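Local coordinates for protein EvdMO1 (PDB 5T39) that binds S-adenosyl-L-homocysteine in a Rossmann-like domain and is probably a SAM-dependent methyltransferase of everninomicin biosynthesis, at residues A[155-160]-A[212-217]; A[176-181]-A[242-247]; A[76-81]-A[142-147]; A[35-40]-A[47-52]. All coordinates share one frame; numbering follows the deposited sequence. Where two conformers were deposited one is given.

Contact 1 of 4, residues A[155-160]-A[212-217]; sequences HVREPW and DVRWLD
R214 NH1 is gripped twice, giving one hydrogen bond to R157 O at 3.0 Å and another to water 2, which also accepts from R157 NH1. The bond to R157 O is straight (165° at the hydrogen) and lies in the guanidinium plane, yet it reaches the oxygen from above the carbonyl plane. The R214 chain is extended from CG to NE, and a chi4 of 85° then turns NH1 back to that carbonyl, past which R214 CD runs only 3.2 Å from R157 O. R214 N bonds V156 O at 3.1 Å, tying the loop to strand 212-216, the outer strand of a small antiparallel sheet. R157, bent at chi3, lays CD 3.4 Å from D212 OD2; its NE bonds S210, while D212 OD1 holds H196. Within the loop, R157 NH1 makes a salt bridge to E158 OE2 at 2.8 Å. Farther on, L216 CD1 meets P159 CG at 3.8 Å and L216 CD2 lies at the edge of the W160 ring, whose far end touches R214 CD; Y192 stacks on W160. Water 1 spans H155 O and D212 O, and V213 CG1 packs on the backbone of H155, a residue of the S-adenosyl-L-homocysteine pocket. With an alanine here instead of R214, R157 O would probably lose its side-chain donor and a gap would open beside W160. Water 2 accepts from both arginines, and E158, salt-bridged to R157 and farther from R214, would probably ease the repulsion between them.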
# COMPACT_ATOMS: atom_id res chain seq x y z
N HIS A 155 4.59 -5.74 -7.10
CA HIS A 155 3.98 -5.21 -8.31
C HIS A 155 4.90 -4.25 -9.07
O HIS A 155 4.43 -3.58 -10.00
CB HIS A 155 2.66 -4.50 -8.00
CG HIS A 155 1.59 -5.41 -7.50
ND1 HIS A 155 1.05 -6.42 -8.27
CD2 HIS A 155 0.91 -5.44 -6.32
CE1 HIS A 155 0.10 -7.03 -7.59
NE2 HIS A 155 0.00 -6.47 -6.40
N VAL A 156 6.18 -4.18 -8.71
CA VAL A 156 7.12 -3.27 -9.37
C VAL A 156 8.30 -4.05 -9.94
O VAL A 156 8.59 -5.18 -9.55
CB VAL A 156 7.59 -2.11 -8.46
CG1 VAL A 156 6.38 -1.32 -7.93
CG2 VAL A 156 8.45 -2.62 -7.32
N ARG A 157 8.97 -3.41 -10.90
CA ARG A 157 10.13 -4.00 -11.57
C ARG A 157 11.38 -4.00 -10.71
O ARG A 157 12.20 -4.92 -10.82
CB ARG A 157 10.45 -3.25 -12.86
CG ARG A 157 9.42 -3.43 -13.95
CD ARG A 157 9.84 -2.68 -15.21
NE ARG A 157 9.68 -1.23 -15.03
CZ ARG A 157 10.65 -0.38 -14.70
NH1 ARG A 157 11.90 -0.79 -14.51
NH2 ARG A 157 10.36 0.91 -14.56
N GLU A 158 11.58 -2.96 -9.89
CA GLU A 158 12.81 -2.75 -9.14
C GLU A 158 12.44 -2.49 -7.69
O GLU A 158 12.46 -1.34 -7.21
CB GLU A 158 13.64 -1.61 -9.73
CG GLU A 158 14.17 -1.96 -11.09
CD GLU A 158 13.78 -1.01 -12.15
OE1 GLU A 158 12.88 -0.17 -11.90
OE2 GLU A 158 14.36 -1.14 -13.25
N PRO A 159 12.08 -3.54 -6.95
CA PRO A 159 11.59 -3.33 -5.58
C PRO A 159 12.59 -2.62 -4.67
O PRO A 159 12.19 -1.84 -3.80
CB PRO A 159 11.25 -4.75 -5.11
CG PRO A 159 11.99 -5.66 -6.03
CD PRO A 159 11.97 -4.95 -7.36
N TRP A 160 13.90 -2.88 -4.84
CA TRP A 160 14.90 -2.18 -4.04
C TRP A 160 14.81 -0.67 -4.21
O TRP A 160 15.09 0.07 -3.26
CB TRP A 160 16.31 -2.68 -4.39
CG TRP A 160 16.58 -2.67 -5.86
CD1 TRP A 160 17.09 -1.66 -6.60
CD2 TRP A 160 16.29 -3.73 -6.78
NE1 TRP A 160 17.14 -2.02 -7.92
CE2 TRP A 160 16.65 -3.29 -8.06
CE3 TRP A 160 15.76 -5.02 -6.63
CZ2 TRP A 160 16.50 -4.09 -9.18
CZ3 TRP A 160 15.62 -5.81 -7.73
CH2 TRP A 160 15.98 -5.34 -9.00
N ASP A 212 5.88 -6.43 -16.34
CA ASP A 212 6.66 -7.38 -15.57
C ASP A 212 6.84 -6.88 -14.14
O ASP A 212 6.60 -5.70 -13.83
CB ASP A 212 8.04 -7.63 -16.22
CG ASP A 212 8.84 -6.36 -16.51
OD1 ASP A 212 10.09 -6.46 -16.55
OD2 ASP A 212 8.26 -5.28 -16.75
N VAL A 213 7.24 -7.81 -13.28
CA VAL A 213 7.59 -7.52 -11.89
C VAL A 213 8.83 -8.34 -11.54
O VAL A 213 9.17 -9.31 -12.22
CB VAL A 213 6.44 -7.86 -10.91
CG1 VAL A 213 5.21 -7.06 -11.24
CG2 VAL A 213 6.12 -9.35 -10.89
N ARG A 214 9.48 -7.97 -10.44
CA ARG A 214 10.54 -8.80 -9.88
C ARG A 214 10.26 -9.04 -8.41
O ARG A 214 10.09 -8.09 -7.64
CB ARG A 214 11.92 -8.18 -10.04
CG ARG A 214 12.38 -8.15 -11.47
CD ARG A 214 13.79 -7.62 -11.61
NE ARG A 214 14.27 -7.61 -12.98
CZ ARG A 214 14.04 -6.63 -13.85
NH1 ARG A 214 13.31 -5.59 -13.51
NH2 ARG A 214 14.53 -6.71 -15.08
N TRP A 215 10.22 -10.31 -8.03
CA TRP A 215 10.19 -10.70 -6.63
C TRP A 215 11.61 -10.92 -6.16
O TRP A 215 12.48 -11.30 -6.94
CB TRP A 215 9.39 -11.99 -6.44
CG TRP A 215 7.92 -11.92 -6.65
CD1 TRP A 215 7.24 -11.16 -7.56
CD2 TRP A 215 6.94 -12.67 -5.94
NE1 TRP A 215 5.88 -11.40 -7.45
CE2 TRP A 215 5.68 -12.32 -6.46
CE3 TRP A 215 7.01 -13.61 -4.91
CZ2 TRP A 215 4.50 -12.88 -5.97
CZ3 TRP A 215 5.85 -14.16 -4.45
CH2 TRP A 215 4.61 -13.80 -4.97
N LEU A 216 11.84 -10.73 -4.86
CA LEU A 216 13.14 -10.94 -4.23
C LEU A 216 13.13 -12.25 -3.45
O LEU A 216 12.10 -12.67 -2.94
CB LEU A 216 13.44 -9.79 -3.28
CG LEU A 216 13.64 -8.44 -3.99
CD1 LEU A 216 13.56 -7.29 -3.02
CD2 LEU A 216 14.97 -8.39 -4.69
N ASP A 217 14.31 -12.89 -3.35
CA ASP A 217 14.45 -13.91 -2.31
C ASP A 217 14.62 -13.22 -0.95
O ASP A 217 14.72 -12.00 -0.86
CB ASP A 217 15.54 -14.94 -2.64
CG ASP A 217 16.95 -14.39 -2.63
OD1 ASP A 217 17.16 -13.19 -2.37
OD2 ASP A 217 17.88 -15.20 -2.91
O HOH W 1 4.38 -3.90 -12.90
O HOH W 2 13.41 -3.12 -14.91

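Contact 2 of 4, residues A[176-181]-A[242-247]; sequences STHYWG and AEVCDI
Strands 176-180 and 244-247 run antiparallel, their short axes 4.6 Å apart and 147° between directions, with T177–I247 and Y179–C245 as hydrogen-bonded pairs and H178–D246 and W180–V244 as non-hydrogen-bonded ones. The Y179 ring rises beside C245: its CG sits between the backbone N and carbonyl carbon (chi1 69°), which lays one ring face on C245 CB, 3.4 Å from the ring centroid in a CH-pi contact. C245 SG comes obliquely, 3.5 Å from Y179 CE2, and I247 meets the ring edge; the phenol oxygen bonds E238. On the other side of the sheet, H178 ND1 gives C245 O a bond of 3.2 Å in the imidazole plane, reaching that oxygen from the face opposite Y179 N. It also makes a weak, bent bond to D246 OD1 (2.8 Å, 125° at the hydrogen); D246 OD2 is in a salt bridge with R239. V244 CG1 covers a face of the H178 ring at 3.5 Å from ND1. W180 lays its six-membered ring over E243 CA, and K195 adds a cation-pi contact. Replacing Y179 by an alanine would probably leave C245 CB without its ring cover and E238 without its phenol partner. C245 O thus satisfies a main-chain and a side-chain donor at once; H178 ND1 carries its hydrogen toward that oxygen and, weakly, D246 OD1, while R239 probably balances the aspartate charge.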
# COMPACT_ATOMS: atom_id res chain seq x y z
N SER A 176 4.49 -4.79 4.02
CA SER A 176 3.84 -6.09 3.92
C SER A 176 4.00 -6.55 2.48
O SER A 176 3.58 -5.83 1.56
CB SER A 176 2.37 -5.97 4.31
OG SER A 176 1.70 -7.21 4.20
N THR A 177 4.65 -7.70 2.28
CA THR A 177 4.96 -8.13 0.93
C THR A 177 5.11 -9.64 0.88
O THR A 177 5.40 -10.30 1.88
CB THR A 177 6.26 -7.47 0.43
OG1 THR A 177 6.44 -7.74 -0.96
CG2 THR A 177 7.48 -7.90 1.23
N HIS A 178 4.96 -10.17 -0.33
CA HIS A 178 5.48 -11.49 -0.63
C HIS A 178 6.96 -11.42 -0.99
O HIS A 178 7.48 -10.38 -1.40
CB HIS A 178 4.76 -12.10 -1.82
CG HIS A 178 3.30 -12.31 -1.61
ND1 HIS A 178 2.80 -13.11 -0.61
CD2 HIS A 178 2.23 -11.86 -2.30
CE1 HIS A 178 1.48 -13.12 -0.67
NE2 HIS A 178 1.11 -12.37 -1.70
N TYR A 179 7.62 -12.56 -0.85
CA TYR A 179 8.95 -12.77 -1.38
C TYR A 179 9.00 -14.23 -1.85
O TYR A 179 8.11 -15.02 -1.55
CB TYR A 179 10.07 -12.39 -0.39
CG TYR A 179 10.19 -13.30 0.81
CD1 TYR A 179 9.54 -13.02 2.01
CD2 TYR A 179 10.95 -14.46 0.73
CE1 TYR A 179 9.66 -13.87 3.10
CE2 TYR A 179 11.07 -15.30 1.80
CZ TYR A 179 10.42 -15.02 2.98
OH TYR A 179 10.54 -15.91 4.03
N TRP A 180 10.04 -14.57 -2.60
CA TRP A 180 10.16 -15.89 -3.20
C TRP A 180 11.05 -16.76 -2.32
O TRP A 180 12.12 -16.32 -1.91
CB TRP A 180 10.74 -15.77 -4.60
CG TRP A 180 10.75 -17.06 -5.35
CD1 TRP A 180 11.85 -17.77 -5.72
CD2 TRP A 180 9.62 -17.82 -5.80
NE1 TRP A 180 11.48 -18.90 -6.39
CE2 TRP A 180 10.11 -18.97 -6.45
CE3 TRP A 180 8.23 -17.64 -5.72
CZ2 TRP A 180 9.28 -19.93 -7.02
CZ3 TRP A 180 7.40 -18.59 -6.30
CH2 TRP A 180 7.93 -19.72 -6.93
N GLY A 181 10.60 -17.99 -2.06
CA GLY A 181 11.19 -18.87 -1.06
C GLY A 181 12.42 -19.64 -1.46
O GLY A 181 12.93 -20.43 -0.65
N ALA A 242 8.54 -22.99 0.08
CA ALA A 242 9.54 -23.03 -0.98
C ALA A 242 9.21 -22.08 -2.11
O ALA A 242 10.10 -21.75 -2.91
CB ALA A 242 9.67 -24.45 -1.53
N GLU A 243 7.96 -21.64 -2.21
CA GLU A 243 7.51 -20.77 -3.30
C GLU A 243 7.09 -19.42 -2.71
O GLU A 243 7.94 -18.65 -2.27
CB GLU A 243 6.40 -21.45 -4.11
CG GLU A 243 6.80 -22.83 -4.68
CD GLU A 243 5.67 -23.57 -5.40
OE1 GLU A 243 4.76 -22.91 -5.93
OE2 GLU A 243 5.70 -24.82 -5.44
N VAL A 244 5.79 -19.14 -2.69
CA VAL A 244 5.35 -17.83 -2.22
C VAL A 244 5.47 -17.76 -0.70
O VAL A 244 4.91 -18.60 0.02
CB VAL A 244 3.92 -17.54 -2.68
CG1 VAL A 244 3.44 -16.21 -2.10
CG2 VAL A 244 3.85 -17.52 -4.20
N CYS A 245 6.19 -16.76 -0.20
CA CYS A 245 6.31 -16.46 1.21
C CYS A 245 5.63 -15.12 1.49
O CYS A 245 5.50 -14.29 0.59
CB CYS A 245 7.78 -16.37 1.62
SG CYS A 245 8.70 -17.90 1.39
N ASP A 246 5.24 -14.92 2.75
CA ASP A 246 4.60 -13.69 3.20
C ASP A 246 5.40 -13.11 4.35
O ASP A 246 5.84 -13.85 5.23
CB ASP A 246 3.19 -13.96 3.75
CG ASP A 246 2.30 -14.74 2.81
OD1 ASP A 246 2.57 -14.83 1.59
OD2 ASP A 246 1.30 -15.29 3.31
N ILE A 247 5.55 -11.78 4.39
CA ILE A 247 6.24 -11.16 5.51
C ILE A 247 5.66 -9.77 5.76
O ILE A 247 5.26 -9.06 4.83
CB ILE A 247 7.78 -11.15 5.29
CG1 ILE A 247 8.53 -10.96 6.62
CG2 ILE A 247 8.18 -10.11 4.26
CD1 ILE A 247 10.03 -11.15 6.48
O HOH W 3 2.36 -10.35 4.32

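Contact 3 of 4, residues A[76-81]-A[142-147]; sequences ATRILE and GRFDAV
F144 lies flat under L80, whose CB stands over the centre of the ring, 3.6 Å from its centroid in a CH-pi contact. L80 CG is anti to the backbone N (chi1 177°), which carries the leucine's branch along the same ring, its two methyls near F144 CZ and CE2. The backbone of I79 closes in on another part of the ring, with I79 C 3.4 Å from F144 CD1. V147 stands on the same side of the sheet as L80 and brings CG2 to 4.2 Å from L80 CB. Toward the start of both segments D145 turns its carboxylate to segment 76-81, where D145 OD2 accepts two backbone N-H bonds, from T77 N at 2.8 Å, above the carboxylate plane, and from R78 N at 3.0 Å, on the anti side and close to that plane. D145 N answers with a bond to R78 O at 2.8 Å. L80 N then donates to A146 O at 3.2 Å, a straight bond (168° at the hydrogen) that belongs to the parallel pairing of strands 78-82 and 146-150, neighbours in the middle of the Rossmann-like sheet. The F144 ring, L80 and V147 form an apolar patch against V169 of helix 159-169. One carboxylate oxygen serves two main-chain amides at the start of strand 78-82, and two N-H groups pointing at one oxygen would probably favour the ionised aspartate.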
# COMPACT_ATOMS: atom_id res chain seq x y z
N ALA A 76 3.53 9.24 14.90
CA ALA A 76 3.34 9.66 13.51
C ALA A 76 2.17 10.63 13.36
O ALA A 76 1.04 10.35 13.78
CB ALA A 76 3.10 8.46 12.62
N THR A 77 2.45 11.77 12.73
CA THR A 77 1.42 12.74 12.39
C THR A 77 1.31 13.01 10.91
O THR A 77 0.35 13.67 10.49
CB THR A 77 1.67 14.09 13.10
OG1 THR A 77 2.90 14.66 12.64
CG2 THR A 77 1.69 13.93 14.62
N ARG A 78 2.26 12.57 10.10
CA ARG A 78 2.22 12.75 8.65
C ARG A 78 2.67 11.44 8.03
O ARG A 78 3.82 11.04 8.23
CB ARG A 78 3.17 13.89 8.29
CG ARG A 78 3.31 14.24 6.82
CD ARG A 78 2.10 14.94 6.27
NE ARG A 78 2.21 15.15 4.83
CZ ARG A 78 1.16 15.29 4.03
NH1 ARG A 78 -0.05 15.22 4.55
NH2 ARG A 78 1.32 15.46 2.73
N ILE A 79 1.77 10.76 7.30
CA ILE A 79 2.00 9.42 6.79
C ILE A 79 1.86 9.41 5.29
O ILE A 79 0.96 10.05 4.74
CB ILE A 79 0.96 8.45 7.41
CG1 ILE A 79 1.10 8.39 8.94
CG2 ILE A 79 1.10 7.03 6.83
CD1 ILE A 79 -0.03 7.64 9.61
N LEU A 80 2.71 8.63 4.62
CA LEU A 80 2.61 8.37 3.19
C LEU A 80 2.16 6.92 3.01
O LEU A 80 2.82 6.02 3.53
CB LEU A 80 3.97 8.58 2.52
CG LEU A 80 4.05 8.28 1.03
CD1 LEU A 80 3.13 9.20 0.24
CD2 LEU A 80 5.49 8.41 0.55
N GLU A 81 1.08 6.71 2.27
CA GLU A 81 0.60 5.37 1.95
C GLU A 81 0.78 5.13 0.46
O GLU A 81 0.34 5.94 -0.37
CB GLU A 81 -0.87 5.20 2.33
CG GLU A 81 -1.41 3.85 1.89
CD GLU A 81 -2.89 3.76 1.97
OE1 GLU A 81 -3.40 2.63 1.79
OE2 GLU A 81 -3.54 4.80 2.17
N GLY A 142 8.00 15.93 0.29
CA GLY A 142 8.25 16.34 1.65
C GLY A 142 8.63 15.17 2.53
O GLY A 142 9.05 14.11 2.06
N ARG A 143 8.47 15.36 3.83
CA ARG A 143 8.92 14.40 4.83
C ARG A 143 7.72 13.77 5.51
O ARG A 143 6.71 14.44 5.75
CB ARG A 143 9.78 15.09 5.89
CG ARG A 143 10.41 14.14 6.90
CD ARG A 143 11.43 14.87 7.77
NE ARG A 143 12.16 13.95 8.64
CZ ARG A 143 11.76 13.55 9.83
NH1 ARG A 143 10.63 14.00 10.34
NH2 ARG A 143 12.50 12.70 10.53
N PHE A 144 7.85 12.50 5.86
CA PHE A 144 6.81 11.75 6.53
C PHE A 144 7.41 11.05 7.74
O PHE A 144 8.56 10.62 7.73
CB PHE A 144 6.19 10.71 5.59
CG PHE A 144 5.58 11.33 4.39
CD1 PHE A 144 4.25 11.71 4.38
CD2 PHE A 144 6.34 11.60 3.26
CE1 PHE A 144 3.69 12.33 3.28
CE2 PHE A 144 5.80 12.23 2.17
CZ PHE A 144 4.47 12.59 2.17
N ASP A 145 6.59 10.89 8.77
CA ASP A 145 7.02 10.13 9.93
C ASP A 145 7.18 8.65 9.59
O ASP A 145 8.02 7.96 10.17
CB ASP A 145 6.02 10.31 11.05
CG ASP A 145 5.95 11.74 11.51
OD1 ASP A 145 7.00 12.28 11.91
OD2 ASP A 145 4.87 12.35 11.48
N ALA A 146 6.36 8.13 8.68
CA ALA A 146 6.44 6.74 8.30
C ALA A 146 5.69 6.55 6.99
O ALA A 146 4.82 7.35 6.62
CB ALA A 146 5.88 5.82 9.40
N VAL A 147 6.05 5.48 6.31
CA VAL A 147 5.48 5.07 5.03
C VAL A 147 4.80 3.72 5.21
O VAL A 147 5.40 2.79 5.77
CB VAL A 147 6.58 4.95 3.96
CG1 VAL A 147 6.03 4.44 2.65
CG2 VAL A 147 7.30 6.27 3.78

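Contact 4 of 4, residues A[35-40]-A[47-52]; sequences EPWVNG and RYAEGS
With CG anti to the carbonyl carbon (chi1 -68°), the W37 indole is turned to A49, whose CB lies 3.4 Å from W37 CD1. A49 and Y48 both face F41 in a classic beta bulge of the hairpin formed by strands 41-43 and 46-49, and segment 35-40 leads into that hairpin. The indole is held from elsewhere too: NE1 bonds A31 O of helix 24-33, and F116 and V117 of helix 108-121 touch it. R47 is bent at chi2 (76°), which sets its guanidinium with one face toward G40 CA and A49 O, the latter 3.4 Å above the plane. E50 OE2 takes R47 NH2 at 3.2 Å in a salt bridge, the oxygen in the guanidinium plane but the nitrogen above the carboxylate. G40 has a positive phi of 78°, and a CB there would collide with R47 NH2 and A49 O; one on G51 would strike V38 O. Packing this close hides G40 N, for which the model offers no partner. Two waters bridge the E35 side: E35 OE2 accepts from water 4 at 2.8 Å and from water 5 at 2.7 Å. Water 4 goes on to W37 N and E50 O, and water 5 to E50 N, so a carboxylate is joined to both backbones. Past the bulge, V38 O receives S52 N at 2.8 Å, the donor standing above the carbonyl plane.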
# COMPACT_ATOMS: atom_id res chain seq x y z
N GLU A 35 -18.62 0.65 -9.96
CA GLU A 35 -18.40 -0.79 -10.09
C GLU A 35 -17.59 -1.08 -11.35
O GLU A 35 -17.75 -0.40 -12.36
CB GLU A 35 -19.72 -1.54 -10.14
CG GLU A 35 -20.52 -1.43 -8.84
CD GLU A 35 -21.55 -2.52 -8.64
OE1 GLU A 35 -22.76 -2.18 -8.67
OE2 GLU A 35 -21.17 -3.68 -8.39
N PRO A 36 -16.76 -2.13 -11.34
CA PRO A 36 -16.61 -3.12 -10.27
C PRO A 36 -15.62 -2.69 -9.19
O PRO A 36 -14.50 -2.23 -9.49
CB PRO A 36 -16.07 -4.35 -11.00
CG PRO A 36 -15.28 -3.77 -12.15
CD PRO A 36 -16.07 -2.55 -12.58
N TRP A 37 -16.01 -2.90 -7.94
CA TRP A 37 -15.13 -2.71 -6.80
C TRP A 37 -14.28 -3.95 -6.55
O TRP A 37 -14.68 -5.08 -6.87
CB TRP A 37 -15.93 -2.42 -5.54
CG TRP A 37 -16.65 -1.09 -5.54
CD1 TRP A 37 -17.71 -0.70 -6.32
CD2 TRP A 37 -16.34 0.03 -4.70
NE1 TRP A 37 -18.07 0.59 -6.02
CE2 TRP A 37 -17.26 1.06 -5.02
CE3 TRP A 37 -15.40 0.26 -3.70
CZ2 TRP A 37 -17.22 2.29 -4.39
CZ3 TRP A 37 -15.38 1.47 -3.07
CH2 TRP A 37 -16.27 2.47 -3.42
N VAL A 38 -13.13 -3.73 -5.93
CA VAL A 38 -12.24 -4.81 -5.51
C VAL A 38 -12.63 -5.32 -4.14
O VAL A 38 -12.67 -6.53 -3.90
CB VAL A 38 -10.77 -4.35 -5.54
CG1 VAL A 38 -9.84 -5.42 -4.97
CG2 VAL A 38 -10.37 -3.99 -6.95
N ASN A 39 -12.88 -4.42 -3.20
CA ASN A 39 -13.21 -4.85 -1.85
C ASN A 39 -14.62 -4.51 -1.45
O ASN A 39 -14.98 -4.74 -0.29
CB ASN A 39 -12.21 -4.30 -0.84
CG ASN A 39 -10.84 -4.91 -1.00
OD1 ASN A 39 -10.70 -6.11 -1.27
ND2 ASN A 39 -9.82 -4.08 -0.85
N GLY A 40 -15.43 -4.04 -2.37
CA GLY A 40 -16.81 -3.74 -2.11
C GLY A 40 -16.96 -2.43 -1.38
O GLY A 40 -15.98 -1.76 -1.04
N ARG A 47 -25.06 -2.57 2.01
CA ARG A 47 -24.03 -3.10 1.13
C ARG A 47 -24.37 -2.64 -0.28
O ARG A 47 -25.27 -3.18 -0.92
CB ARG A 47 -24.01 -4.61 1.22
CG ARG A 47 -22.93 -5.28 0.38
CD ARG A 47 -21.58 -5.15 1.04
NE ARG A 47 -20.59 -6.07 0.48
CZ ARG A 47 -19.28 -5.96 0.66
NH1 ARG A 47 -18.79 -4.96 1.38
NH2 ARG A 47 -18.46 -6.85 0.11
N TYR A 48 -23.65 -1.64 -0.75
CA TYR A 48 -23.92 -1.09 -2.07
C TYR A 48 -23.26 -1.90 -3.17
O TYR A 48 -23.84 -2.07 -4.25
CB TYR A 48 -23.44 0.35 -2.10
CG TYR A 48 -24.28 1.28 -1.25
CD1 TYR A 48 -23.88 1.66 0.03
CD2 TYR A 48 -25.47 1.78 -1.74
CE1 TYR A 48 -24.67 2.52 0.79
CE2 TYR A 48 -26.25 2.64 -1.00
CZ TYR A 48 -25.84 3.00 0.27
OH TYR A 48 -26.64 3.86 0.97
N ALA A 49 -22.04 -2.38 -2.94
CA ALA A 49 -21.28 -3.07 -3.97
C ALA A 49 -20.48 -4.19 -3.33
O ALA A 49 -19.99 -4.06 -2.21
CB ALA A 49 -20.33 -2.12 -4.69
N GLU A 50 -20.33 -5.27 -4.08
CA GLU A 50 -19.55 -6.42 -3.67
C GLU A 50 -18.16 -6.32 -4.27
O GLU A 50 -17.93 -5.68 -5.30
CB GLU A 50 -20.24 -7.71 -4.10
CG GLU A 50 -21.61 -7.91 -3.43
CD GLU A 50 -21.51 -8.34 -1.98
OE1 GLU A 50 -22.54 -8.29 -1.29
OE2 GLU A 50 -20.41 -8.73 -1.54
N GLY A 51 -17.22 -6.98 -3.61
CA GLY A 51 -15.85 -7.03 -4.06
C GLY A 51 -15.57 -8.26 -4.89
O GLY A 51 -16.47 -9.05 -5.22
N SER A 52 -14.31 -8.43 -5.23
CA SER A 52 -13.93 -9.45 -6.18
C SER A 52 -13.68 -10.78 -5.49
O SER A 52 -13.75 -10.90 -4.26
CB SER A 52 -12.71 -9.00 -6.97
OG SER A 52 -11.61 -8.97 -6.10
O HOH W 4 -18.61 -3.98 -7.40
O HOH W 5 -21.49 -5.72 -6.65

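In the fold
Contacts 1 and 2 touch, their centres 12 Å apart: L216 O and W180 N are 2.8 Å apart in a probable hydrogen bond, and W215 CZ3 packs 3.5 Å from H178 CB, joining the small antiparallel sheet to the main one. Contact 3 belongs to that main sheet, where strands 146-150 and 172-180 are neighbours; its nearest atoms are about 8 Å from contact 2. Contact 4 lies on the opposite side of the chain's centre from contact 3, 29 Å between centres. S-adenosyl-L-homocysteine is about 4 Å from the side chain of H155 in contact 1, about 5 Å from the side chain of N39 in contact 4, about 6 Å from that of S176 in contact 2 and about 10 Å from that of L80 in contact 3.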